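Long-range contacts in POSSIBLE NITRATE/NITRITE RESPONSE TRANSCRIPTIONAL REGULATORY PROTEIN NARL (DNA-binding response regulator, LuxR family) (Mycobacterium tuberculosis, PDB 3EUL), which probably regulates transcription of aerobic nitrate-metabolism genes, acting with DevR after phosphorylation by the sensor kinase NarS, and is represented here by its signal receiver domain: residues L35-V41 with I125-L130; A53-I57 with V79-V83; I57-P62 with E87-R91; R91-A97 with A112-K118. All coordinates share one frame; numbering follows the deposited sequence.

The four contacts belong to one CheY-like receiver domain, a five-stranded parallel sheet (order 41-47, 16-21, 64-68, 91-96, 114-117) with helices on both faces. Contact 1 pairs helices 25-38 and 122-134 on one face. Contact 2 pairs helices 50-60 and 76-85 on the other, its centre 21 Å from that of contact 1. Contact 3 shares I57 with contact 2, the two centres 7 Å apart, and ties the ends of the same two helices together. R91 leads from contact 3 into contact 4, the pairing of strands 91-96 and 114-117. Contact 1 closes around the other three along the chain, so residues from near both ends of the domain meet on one face of its sheet.

Contact 1. Residues L35-V41 with I125-L130; sequences LSLSGSV and IVKAVL
L130 reaches from helix 122-134 toward S40 and V41, just past the end of helix 25-38. Its CB and CG form a stem without close partners in 35-41; CG stands anti to the carbonyl carbon (chi1 -65°), which aims the forked end across the gap. At the fork, CD1 meets the CB of S40 at 4.1 Å. The other branch, CD2, lies 3.9 Å from V41 CG2 and also rests 4.0 Å from the backbone O of S40. Earlier in the same helix, V129 next door and V126 a turn back receive L35, whose CD2 does the touching: it is 4.1 Å from V129 CG2, the two side chains nearly at right angles, and 4.1 Å from V126 CG2. S38 adds its CB, 3.9 Å from V126 CG1, while its hydroxyl turns back into its own segment. There S38 OG donates to L35 O at 2.7 Å, in the carbonyl plane, and accepts from S40 N at 2.9 Å, forming an ST turn where the chain leaves the helix through G39. These are the first and last helices of the receiver fold, side by side on one face of the sheet, and V18 of strand 16-21 touches both V41 and V129. No hydrogen bond crosses between the segments; apolar methyl packing holds them together, and S38 satisfies its hydroxyl within its own segment.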
loop_
_atom_site.group_PDB
_atom_site.type_symbol
_atom_site.label_atom_id
_atom_site.label_comp_id
_atom_site.label_asym_id
_atom_site.label_seq_id
_atom_site.Cartn_x
_atom_site.Cartn_y
_atom_site.Cartn_z
ATOM N N LEU A 35 -9.453 -5.934 -5.001
ATOM C CA LEU A 35 -9.417 -6.397 -3.618
ATOM C C LEU A 35 -10.825 -6.751 -3.109
ATOM O O LEU A 35 -11.046 -7.826 -2.537
ATOM C CB LEU A 35 -8.723 -5.343 -2.732
ATOM C CG LEU A 35 -7.264 -5.025 -3.049
ATOM C CD1 LEU A 35 -6.709 -3.861 -2.159
ATOM C CD2 LEU A 35 -6.417 -6.267 -2.952
ATOM N N SER A 36 -11.777 -5.863 -3.342
ATOM C CA SER A 36 -13.131 -6.037 -2.863
ATOM C C SER A 36 -13.806 -7.264 -3.491
ATOM O O SER A 36 -14.492 -8.026 -2.802
ATOM C CB SER A 36 -13.935 -4.753 -3.151
ATOM O OG SER A 36 -13.432 -3.677 -2.354
ATOM N N LEU A 37 -13.584 -7.461 -4.786
ATOM C CA LEU A 37 -14.186 -8.578 -5.509
ATOM C C LEU A 37 -13.528 -9.931 -5.209
ATOM O O LEU A 37 -14.109 -10.944 -5.551
ATOM C CB LEU A 37 -14.178 -8.312 -7.013
ATOM C CG LEU A 37 -15.154 -7.232 -7.481
ATOM C CD1 LEU A 37 -15.078 -7.085 -9.019
ATOM C CD2 LEU A 37 -16.582 -7.516 -7.068
ATOM N N SER A 38 -12.355 -9.933 -4.553
ATOM C CA SER A 38 -11.693 -11.170 -4.117
ATOM C C SER A 38 -12.542 -11.883 -3.076
ATOM O O SER A 38 -12.493 -13.069 -2.966
ATOM C CB SER A 38 -10.309 -10.903 -3.522
ATOM O OG SER A 38 -10.385 -10.373 -2.190
ATOM N N GLY A 39 -13.316 -11.126 -2.307
ATOM C CA GLY A 39 -14.060 -11.664 -1.162
ATOM C C GLY A 39 -13.229 -11.781 0.122
ATOM O O GLY A 39 -13.783 -12.114 1.171
ATOM N N SER A 40 -11.935 -11.476 0.064
ATOM C CA SER A 40 -11.023 -11.666 1.218
ATOM C C SER A 40 -10.437 -10.370 1.808
ATOM O O SER A 40 -9.600 -10.408 2.733
ATOM C CB SER A 40 -9.874 -12.584 0.804
ATOM O OG SER A 40 -10.350 -13.912 0.599
ATOM N N VAL A 41 -10.860 -9.231 1.273
ATOM C CA VAL A 41 -10.266 -7.949 1.606
ATOM C C VAL A 41 -11.359 -6.895 1.812
ATOM O O VAL A 41 -12.296 -6.742 1.014
ATOM C CB VAL A 41 -9.258 -7.449 0.523
ATOM C CG1 VAL A 41 -8.653 -6.074 0.922
ATOM C CG2 VAL A 41 -8.124 -8.478 0.243
ATOM N N ILE A 125 -2.002 -8.874 -7.372
ATOM C CA ILE A 125 -2.141 -7.852 -6.320
ATOM C C ILE A 125 -2.891 -8.361 -5.117
ATOM O O ILE A 125 -2.504 -8.073 -3.969
ATOM C CB ILE A 125 -2.834 -6.597 -6.869
ATOM C CG1 ILE A 125 -1.955 -5.966 -7.944
ATOM C CG2 ILE A 125 -3.092 -5.595 -5.764
ATOM C CD1 ILE A 125 -2.732 -5.416 -9.095
ATOM N N VAL A 126 -3.959 -9.122 -5.354
ATOM C CA VAL A 126 -4.690 -9.722 -4.252
ATOM C C VAL A 126 -3.725 -10.611 -3.483
ATOM O O VAL A 126 -3.627 -10.510 -2.268
ATOM C CB VAL A 126 -5.897 -10.541 -4.721
ATOM C CG1 VAL A 126 -6.455 -11.446 -3.594
ATOM C CG2 VAL A 126 -6.976 -9.614 -5.274
ATOM N N LYS A 127 -3.022 -11.490 -4.189
ATOM C CA LYS A 127 -2.098 -12.396 -3.531
ATOM C C LYS A 127 -0.979 -11.656 -2.767
ATOM O O LYS A 127 -0.632 -12.032 -1.652
ATOM C CB LYS A 127 -1.508 -13.384 -4.539
ATOM C CG LYS A 127 -0.394 -14.234 -3.951
ATOM C CD LYS A 127 0.074 -15.323 -4.899
ATOM C CE LYS A 127 1.318 -16.040 -4.332
ATOM N NZ LYS A 127 0.990 -16.583 -2.973
ATOM N N ALA A 128 -0.432 -10.616 -3.370
ATOM C CA ALA A 128 0.574 -9.777 -2.692
ATOM C C ALA A 128 0.061 -9.174 -1.399
ATOM O O ALA A 128 0.745 -9.205 -0.361
ATOM C CB ALA A 128 1.083 -8.692 -3.626
ATOM N N VAL A 129 -1.150 -8.636 -1.431
ATOM C CA VAL A 129 -1.755 -8.055 -0.231
ATOM C C VAL A 129 -2.005 -9.131 0.846
ATOM O O VAL A 129 -1.660 -8.965 2.020
ATOM C CB VAL A 129 -3.054 -7.322 -0.611
ATOM C CG1 VAL A 129 -3.900 -7.031 0.600
ATOM C CG2 VAL A 129 -2.690 -6.036 -1.372
ATOM N N LEU A 130 -2.588 -10.248 0.439
ATOM C CA LEU A 130 -2.863 -11.341 1.362
ATOM C C LEU A 130 -1.590 -11.948 1.950
ATOM O O LEU A 130 -1.537 -12.207 3.152
ATOM C CB LEU A 130 -3.734 -12.426 0.689
ATOM C CG LEU A 130 -5.153 -11.964 0.297
ATOM C CD1 LEU A 130 -5.968 -13.104 -0.339
ATOM C CD2 LEU A 130 -5.894 -11.369 1.496
#

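Contact 2. Residues A53-I57 with V79-V83; sequences ALELI and VAAAV
L54 and V83 slide past one another in opposite directions, with L54 CD1 beside V83 CG2 at 3.9 Å. The leucine owes this reach to a CG anti to its backbone N (chi1 178°), which carries the forked end out between the helices. Its second branch, CD2, comes over the small side chain of A82, 4.0 Å from CB, and CD1 also touches V79 CG1 at 4.2 Å. One turn further along helix 50-60, I57 presents two different branches. Its CG2 meets V83 CG2 at 3.9 Å, the two side chains turned about perpendicular to each other. The longer arm ends in CD1, which approaches V79 at a slant and stops 3.8 Å from CG1. The same CD1 lies 4.1 Å from V83 CG2, so I57 spans the two valines that stand a turn apart on helix 76-85. V83 in turn offers one methyl, CG2, to both L54 and I57. Every touching group is aliphatic, and no hydrogen bond passes between the segments. The short helical axes approach to 10.4 Å and cross at -29°, a roughly parallel course expected of successive helices in a parallel alpha/beta fold. Beneath the seam lies the sheet: I57 rests on A65, V79 on L67 and V83 on V92, with strands 64-68 and 91-96 forming the floor, while M74, in the loop leading into helix 76-85, touches L54 as well.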
loop_
_atom_site.group_PDB
_atom_site.type_symbol
_atom_site.label_atom_id
_atom_site.label_comp_id
_atom_site.label_asym_id
_atom_site.label_seq_id
_atom_site.Cartn_x
_atom_site.Cartn_y
_atom_site.Cartn_z
ATOM N N ALA A 53 -3.010 9.382 3.452
ATOM C CA ALA A 53 -2.754 7.951 3.597
ATOM C C ALA A 53 -2.212 7.650 4.978
ATOM O O ALA A 53 -2.642 6.710 5.647
ATOM C CB ALA A 53 -1.739 7.495 2.512
ATOM N N LEU A 54 -1.274 8.447 5.429
ATOM C CA LEU A 54 -0.723 8.240 6.771
ATOM C C LEU A 54 -1.784 8.424 7.878
ATOM O O LEU A 54 -1.853 7.647 8.844
ATOM C CB LEU A 54 0.450 9.174 6.981
ATOM C CG LEU A 54 1.082 9.096 8.357
ATOM C CD1 LEU A 54 1.611 7.713 8.633
ATOM C CD2 LEU A 54 2.183 10.138 8.485
ATOM N N GLU A 55 -2.619 9.441 7.719
ATOM C CA GLU A 55 -3.668 9.677 8.675
ATOM C C GLU A 55 -4.679 8.550 8.691
ATOM O O GLU A 55 -5.130 8.177 9.767
ATOM C CB GLU A 55 -4.345 11.021 8.424
ATOM C CG GLU A 55 -5.328 11.405 9.504
ATOM C CD GLU A 55 -4.703 11.687 10.884
ATOM O OE1 GLU A 55 -3.537 12.160 10.993
ATOM O OE2 GLU A 55 -5.430 11.470 11.885
ATOM N N LEU A 56 -5.036 7.997 7.518
ATOM C CA LEU A 56 -5.943 6.869 7.472
ATOM C C LEU A 56 -5.345 5.638 8.128
ATOM O O LEU A 56 -6.060 4.837 8.750
ATOM C CB LEU A 56 -6.311 6.503 6.036
ATOM C CG LEU A 56 -7.315 7.358 5.276
ATOM C CD1 LEU A 56 -7.339 6.872 3.856
ATOM C CD2 LEU A 56 -8.735 7.305 5.854
ATOM N N ILE A 57 -4.032 5.464 7.952
ATOM C CA ILE A 57 -3.332 4.351 8.589
ATOM C C ILE A 57 -3.389 4.516 10.114
ATOM O O ILE A 57 -3.663 3.551 10.837
ATOM C CB ILE A 57 -1.873 4.212 8.052
ATOM C CG1 ILE A 57 -1.898 3.788 6.573
ATOM C CG2 ILE A 57 -1.051 3.203 8.881
ATOM C CD1 ILE A 57 -0.570 3.985 5.828
ATOM N N VAL A 79 5.920 7.597 3.976
ATOM C CA VAL A 79 4.838 7.026 4.768
ATOM C C VAL A 79 5.284 5.733 5.422
ATOM O O VAL A 79 5.018 5.552 6.609
ATOM C CB VAL A 79 3.545 6.753 3.944
ATOM C CG1 VAL A 79 2.441 6.095 4.835
ATOM C CG2 VAL A 79 3.017 8.007 3.290
ATOM N N ALA A 80 5.936 4.834 4.664
ATOM C CA ALA A 80 6.463 3.582 5.253
ATOM C C ALA A 80 7.388 3.843 6.455
ATOM O O ALA A 80 7.294 3.184 7.512
ATOM C CB ALA A 80 7.158 2.727 4.220
ATOM N N ALA A 81 8.265 4.833 6.313
ATOM C CA ALA A 81 9.179 5.238 7.397
ATOM C C ALA A 81 8.463 5.693 8.669
ATOM O O ALA A 81 8.864 5.335 9.802
ATOM C CB ALA A 81 10.092 6.395 6.891
ATOM N N ALA A 82 7.446 6.535 8.470
ATOM C CA ALA A 82 6.642 7.112 9.515
ATOM C C ALA A 82 5.844 6.032 10.256
ATOM O O ALA A 82 5.792 6.047 11.477
ATOM C CB ALA A 82 5.673 8.188 8.912
ATOM N N VAL A 83 5.233 5.109 9.511
ATOM C CA VAL A 83 4.477 3.985 10.094
ATOM C C VAL A 83 5.362 3.113 10.980
ATOM O O VAL A 83 5.023 2.842 12.140
ATOM C CB VAL A 83 3.750 3.138 8.979
ATOM C CG1 VAL A 83 3.091 1.844 9.574
ATOM C CG2 VAL A 83 2.681 4.012 8.288
#

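Contact 3. Residues I57-P62 with E87-R91; sequences IKAHLP and ELPTR
T90 OG1 gives the one hydrogen bond between the segments, donating to the carbonyl O of P62 at 2.6 Å. The hydroxyl lies in the carbonyl plane, with an angle of 147° at the oxygen, and it gets there because OG1 sits anti to the carbonyl carbon of its own residue (chi1 -58°). A bent, weaker CA-H...O contact runs from T90 CA to P62 O at 3.4 Å. Van der Waals contacts flank the hydroxyl bond: the P62 ring crosses the threonine side chain at a slant, its CD 3.4 Å from T90 OG1, and I57 CG2 packs 3.6 Å from T90 OG1. Apolar packing is carried mainly by L88. Its CD1 fits against I57 CG2 at 3.7 Å and touches the aliphatic part of K58 at CG, while its CD2 meets L61 CD1 at 4.2 Å, the two leucines nearly perpendicular. L61 also lies against the proline of the other segment, with its CG 4.3 Å from P89 CD. The charge of K58 points to other company, forming a salt bridge with E55 one turn back. Both helices end here with a residue of positive phi: L61 follows helix 50-60, and E87 closes helix 76-85 in a Schellman motif. The two exits thus lie together at one end of the sheet, P62 leading into strand 64-68 and T90 into strand 91-96, with A65 touching both I57 and T90.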
loop_
_atom_site.group_PDB
_atom_site.type_symbol
_atom_site.label_atom_id
_atom_site.label_comp_id
_atom_site.label_asym_id
_atom_site.label_seq_id
_atom_site.Cartn_x
_atom_site.Cartn_y
_atom_site.Cartn_z
ATOM N N ILE A 57 -4.032 5.464 7.952
ATOM C CA ILE A 57 -3.332 4.351 8.589
ATOM C C ILE A 57 -3.389 4.516 10.114
ATOM O O ILE A 57 -3.663 3.551 10.837
ATOM C CB ILE A 57 -1.873 4.212 8.052
ATOM C CG1 ILE A 57 -1.898 3.788 6.573
ATOM C CG2 ILE A 57 -1.051 3.203 8.881
ATOM C CD1 ILE A 57 -0.570 3.985 5.828
ATOM N N LYS A 58 -3.165 5.729 10.610
ATOM C CA LYS A 58 -3.255 5.952 12.062
ATOM C C LYS A 58 -4.650 5.643 12.602
ATOM O O LYS A 58 -4.774 5.081 13.675
ATOM C CB LYS A 58 -2.839 7.376 12.453
ATOM C CG LYS A 58 -1.348 7.686 12.181
ATOM C CD LYS A 58 -0.913 9.043 12.688
ATOM C CE LYS A 58 -1.729 10.149 12.056
ATOM N NZ LYS A 58 -1.322 11.506 12.558
ATOM N N ALA A 59 -5.688 6.001 11.854
ATOM C CA ALA A 59 -7.070 5.820 12.310
ATOM C C ALA A 59 -7.567 4.380 12.187
ATOM O O ALA A 59 -8.188 3.856 13.112
ATOM C CB ALA A 59 -8.007 6.755 11.552
ATOM N N HIS A 60 -7.320 3.752 11.049
ATOM C CA HIS A 60 -7.899 2.447 10.760
ATOM C C HIS A 60 -7.019 1.289 11.176
ATOM O O HIS A 60 -7.511 0.189 11.341
ATOM C CB HIS A 60 -8.225 2.332 9.284
ATOM C CG HIS A 60 -9.329 3.226 8.858
ATOM N ND1 HIS A 60 -10.659 2.904 9.050
ATOM C CD2 HIS A 60 -9.310 4.426 8.237
ATOM C CE1 HIS A 60 -11.406 3.895 8.594
ATOM N NE2 HIS A 60 -10.614 4.820 8.082
ATOM N N LEU A 61 -5.723 1.547 11.388
ATOM C CA LEU A 61 -4.752 0.509 11.784
ATOM C C LEU A 61 -4.971 -0.717 10.893
ATOM O O LEU A 61 -5.192 -1.822 11.369
ATOM C CB LEU A 61 -4.873 0.127 13.267
ATOM C CG LEU A 61 -4.088 0.820 14.390
ATOM C CD1 LEU A 61 -3.631 2.219 14.067
ATOM C CD2 LEU A 61 -4.887 0.768 15.654
ATOM N N PRO A 62 -4.850 -0.518 9.591
ATOM C CA PRO A 62 -5.107 -1.581 8.659
ATOM C C PRO A 62 -4.003 -2.626 8.734
ATOM O O PRO A 62 -2.900 -2.290 9.108
ATOM C CB PRO A 62 -5.049 -0.861 7.323
ATOM C CG PRO A 62 -4.142 0.267 7.536
ATOM C CD PRO A 62 -4.445 0.726 8.901
ATOM N N GLU A 87 5.610 2.794 15.156
ATOM C CA GLU A 87 5.395 1.419 15.574
ATOM C C GLU A 87 3.965 0.947 15.381
ATOM O O GLU A 87 3.444 0.217 16.217
ATOM C CB GLU A 87 5.823 1.240 17.042
ATOM C CG GLU A 87 7.234 1.798 17.311
ATOM C CD GLU A 87 7.751 1.489 18.694
ATOM O OE1 GLU A 87 7.191 2.039 19.668
ATOM O OE2 GLU A 87 8.742 0.730 18.801
ATOM N N LEU A 88 3.336 1.360 14.282
ATOM C CA LEU A 88 2.001 0.874 13.933
ATOM C C LEU A 88 2.068 -0.571 13.386
ATOM O O LEU A 88 3.061 -0.957 12.797
ATOM C CB LEU A 88 1.350 1.806 12.924
ATOM C CG LEU A 88 1.157 3.280 13.296
ATOM C CD1 LEU A 88 0.496 4.005 12.129
ATOM C CD2 LEU A 88 0.332 3.486 14.577
ATOM N N PRO A 89 1.021 -1.368 13.591
ATOM C CA PRO A 89 1.076 -2.747 13.122
ATOM C C PRO A 89 1.004 -2.911 11.591
ATOM O O PRO A 89 1.274 -3.999 11.052
ATOM C CB PRO A 89 -0.146 -3.393 13.799
ATOM C CG PRO A 89 -1.080 -2.261 14.072
ATOM C CD PRO A 89 -0.233 -1.069 14.313
ATOM N N THR A 90 0.709 -1.832 10.892
ATOM C CA THR A 90 0.461 -1.887 9.463
ATOM C C THR A 90 1.689 -2.194 8.620
ATOM O O THR A 90 2.708 -1.557 8.788
ATOM C CB THR A 90 -0.103 -0.538 9.015
ATOM O OG1 THR A 90 -1.306 -0.297 9.765
ATOM C CG2 THR A 90 -0.430 -0.584 7.516
ATOM N N ARG A 91 1.558 -3.104 7.657
ATOM C CA ARG A 91 2.620 -3.343 6.667
ATOM C C ARG A 91 2.357 -2.504 5.457
ATOM O O ARG A 91 1.245 -2.509 4.942
ATOM C CB ARG A 91 2.674 -4.804 6.300
ATOM C CG ARG A 91 3.218 -5.596 7.458
ATOM C CD ARG A 91 3.216 -7.070 7.254
ATOM N NE ARG A 91 4.055 -7.604 6.169
ATOM C CZ ARG A 91 5.387 -7.543 6.044
ATOM N NH1 ARG A 91 6.160 -6.855 6.876
ATOM N NH2 ARG A 91 5.959 -8.150 5.000
#

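Contact 4. Residues R91-A97 with A112-K118; sequences RVLLISA and AAGFLLK
The guanidinium of R91 is covered on one face by A113, whose CB stands 3.4 Å above the plane, over its centre; R91 NE is hydrogen-bonded to the carbonyl O of C132 on helix 122-134. The F115 ring meets its partners obliquely: L94 CB lies 4.0 Å from CD1, and S96 CB 3.9 Å from CZ at the far end. V104 and A107 of helix 101-109 also touch this ring. L94 holds its CG anti to the carbonyl carbon (chi1 -59°), taking CD1 to 3.9 Å from A112 CB. The opposite face of the sheet carries L93, I95 and L116. There L93 CD2 meets L116 CD1 at 3.7 Å, and its other branch, CD1, lies 3.6 Å from the CA of G114, where there is no side chain in the way. Strands 91-96 and 114-117 run parallel, joined through helix 101-109 as a beta-alpha-beta crossover, the last of the receiver domain's sheet; 114-117 is an edge strand. Backbone hydrogen bonds bind them: A113 N donates to V92 O at 2.7 Å, L94 N to G114 O, L116 N to L94 O, S96 N to L116 O and K118 N to S96 O. S96 and F115 occupy the positions of the Ser/Thr and aromatic switch residues of receiver domains, and probably serve likewise; here S96 OG bonds to H98 N. K118 lays its CG 3.9 Å from I95 CG1, then extends to a salt bridge with D22 and a weak, long ion pair with D68, the probable phosphorylation site.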
loop_
_atom_site.group_PDB
_atom_site.type_symbol
_atom_site.label_atom_id
_atom_site.label_comp_id
_atom_site.label_asym_id
_atom_site.label_seq_id
_atom_site.Cartn_x
_atom_site.Cartn_y
_atom_site.Cartn_z
ATOM N N ARG A 91 1.558 -3.104 7.657
ATOM C CA ARG A 91 2.620 -3.343 6.667
ATOM C C ARG A 91 2.357 -2.504 5.457
ATOM O O ARG A 91 1.245 -2.509 4.942
ATOM C CB ARG A 91 2.674 -4.804 6.300
ATOM C CG ARG A 91 3.218 -5.596 7.458
ATOM C CD ARG A 91 3.216 -7.070 7.254
ATOM N NE ARG A 91 4.055 -7.604 6.169
ATOM C CZ ARG A 91 5.387 -7.543 6.044
ATOM N NH1 ARG A 91 6.160 -6.855 6.876
ATOM N NH2 ARG A 91 5.959 -8.150 5.000
ATOM N N VAL A 92 3.352 -1.749 5.020
ATOM C CA VAL A 92 3.176 -0.845 3.882
ATOM C C VAL A 92 3.794 -1.460 2.609
ATOM O O VAL A 92 5.026 -1.592 2.488
ATOM C CB VAL A 92 3.764 0.535 4.159
ATOM C CG1 VAL A 92 3.668 1.416 2.900
ATOM C CG2 VAL A 92 3.029 1.191 5.365
ATOM N N LEU A 93 2.921 -1.818 1.677
ATOM C CA LEU A 93 3.304 -2.404 0.391
ATOM C C LEU A 93 3.280 -1.287 -0.632
ATOM O O LEU A 93 2.286 -0.586 -0.766
ATOM C CB LEU A 93 2.307 -3.529 0.063
ATOM C CG LEU A 93 2.602 -4.611 -0.942
ATOM C CD1 LEU A 93 3.903 -5.385 -0.673
ATOM C CD2 LEU A 93 1.406 -5.563 -0.972
ATOM N N LEU A 94 4.391 -1.049 -1.323
ATOM C CA LEU A 94 4.408 0.020 -2.333
ATOM C C LEU A 94 4.198 -0.572 -3.730
ATOM O O LEU A 94 4.536 -1.730 -4.013
ATOM C CB LEU A 94 5.705 0.854 -2.293
ATOM C CG LEU A 94 6.043 1.582 -0.993
ATOM C CD1 LEU A 94 7.421 2.318 -1.057
ATOM C CD2 LEU A 94 4.891 2.521 -0.512
ATOM N N ILE A 95 3.630 0.244 -4.596
ATOM C CA ILE A 95 3.445 -0.107 -5.987
ATOM C C ILE A 95 3.877 1.084 -6.829
ATOM O O ILE A 95 3.649 2.234 -6.466
ATOM C CB ILE A 95 1.983 -0.550 -6.238
ATOM C CG1 ILE A 95 1.816 -1.165 -7.630
ATOM C CG2 ILE A 95 0.972 0.634 -5.957
ATOM C CD1 ILE A 95 0.577 -2.057 -7.750
ATOM N N SER A 96 4.500 0.819 -7.976
ATOM C CA SER A 96 4.944 1.907 -8.815
ATOM C C SER A 96 5.130 1.499 -10.263
ATOM O O SER A 96 5.333 0.327 -10.582
ATOM C CB SER A 96 6.280 2.444 -8.283
ATOM O OG SER A 96 6.572 3.682 -8.896
ATOM N N ALA A 97 5.075 2.495 -11.133
ATOM C CA ALA A 97 5.542 2.327 -12.506
ATOM C C ALA A 97 7.087 2.439 -12.616
ATOM O O ALA A 97 7.629 2.017 -13.615
ATOM C CB ALA A 97 4.822 3.318 -13.433
ATOM N N ALA A 112 9.416 -0.309 3.911
ATOM C CA ALA A 112 8.383 -0.866 3.029
ATOM C C ALA A 112 8.436 -2.369 3.091
ATOM O O ALA A 112 9.523 -2.953 3.043
ATOM C CB ALA A 112 8.555 -0.398 1.575
ATOM N N ALA A 113 7.266 -2.997 3.207
ATOM C CA ALA A 113 7.168 -4.453 3.287
ATOM C C ALA A 113 7.388 -5.130 1.928
ATOM O O ALA A 113 7.660 -6.317 1.850
ATOM C CB ALA A 113 5.817 -4.847 3.847
ATOM N N GLY A 114 7.285 -4.380 0.853
ATOM C CA GLY A 114 7.439 -4.956 -0.464
ATOM C C GLY A 114 7.262 -3.860 -1.459
ATOM O O GLY A 114 6.903 -2.752 -1.091
ATOM N N PHE A 115 7.532 -4.168 -2.722
ATOM C CA PHE A 115 7.581 -3.192 -3.783
ATOM C C PHE A 115 7.110 -3.889 -5.054
ATOM O O PHE A 115 7.788 -4.781 -5.565
ATOM C CB PHE A 115 9.009 -2.630 -3.965
ATOM C CG PHE A 115 9.053 -1.270 -4.644
ATOM C CD1 PHE A 115 9.200 -0.107 -3.903
ATOM C CD2 PHE A 115 8.908 -1.156 -6.023
ATOM C CE1 PHE A 115 9.208 1.143 -4.514
ATOM C CE2 PHE A 115 8.926 0.091 -6.657
ATOM C CZ PHE A 115 9.082 1.248 -5.905
ATOM N N LEU A 116 5.965 -3.461 -5.569
ATOM C CA LEU A 116 5.292 -4.132 -6.668
ATOM C C LEU A 116 5.277 -3.181 -7.862
ATOM O O LEU A 116 5.406 -1.972 -7.694
ATOM C CB LEU A 116 3.836 -4.453 -6.290
ATOM C CG LEU A 116 3.631 -5.176 -4.962
ATOM C CD1 LEU A 116 2.133 -5.192 -4.584
ATOM C CD2 LEU A 116 4.203 -6.591 -5.100
ATOM N N LEU A 117 5.119 -3.739 -9.052
ATOM C CA LEU A 117 5.026 -2.957 -10.274
ATOM C C LEU A 117 3.590 -2.783 -10.712
ATOM O O LEU A 117 2.766 -3.633 -10.433
ATOM C CB LEU A 117 5.841 -3.626 -11.377
ATOM C CG LEU A 117 7.264 -3.079 -11.512
ATOM C CD1 LEU A 117 7.910 -2.735 -10.176
ATOM C CD2 LEU A 117 8.126 -4.034 -12.311
ATOM N N LYS A 118 3.290 -1.680 -11.407
ATOM C CA LYS A 118 1.910 -1.408 -11.809
ATOM C C LYS A 118 1.416 -2.339 -12.926
ATOM O O LYS A 118 0.228 -2.352 -13.221
ATOM C CB LYS A 118 1.699 0.070 -12.151
ATOM C CG LYS A 118 1.421 0.903 -10.909
ATOM C CD LYS A 118 0.960 2.327 -11.199
ATOM C CE LYS A 118 0.612 3.017 -9.872
ATOM N NZ LYS A 118 -0.036 4.354 -10.048
#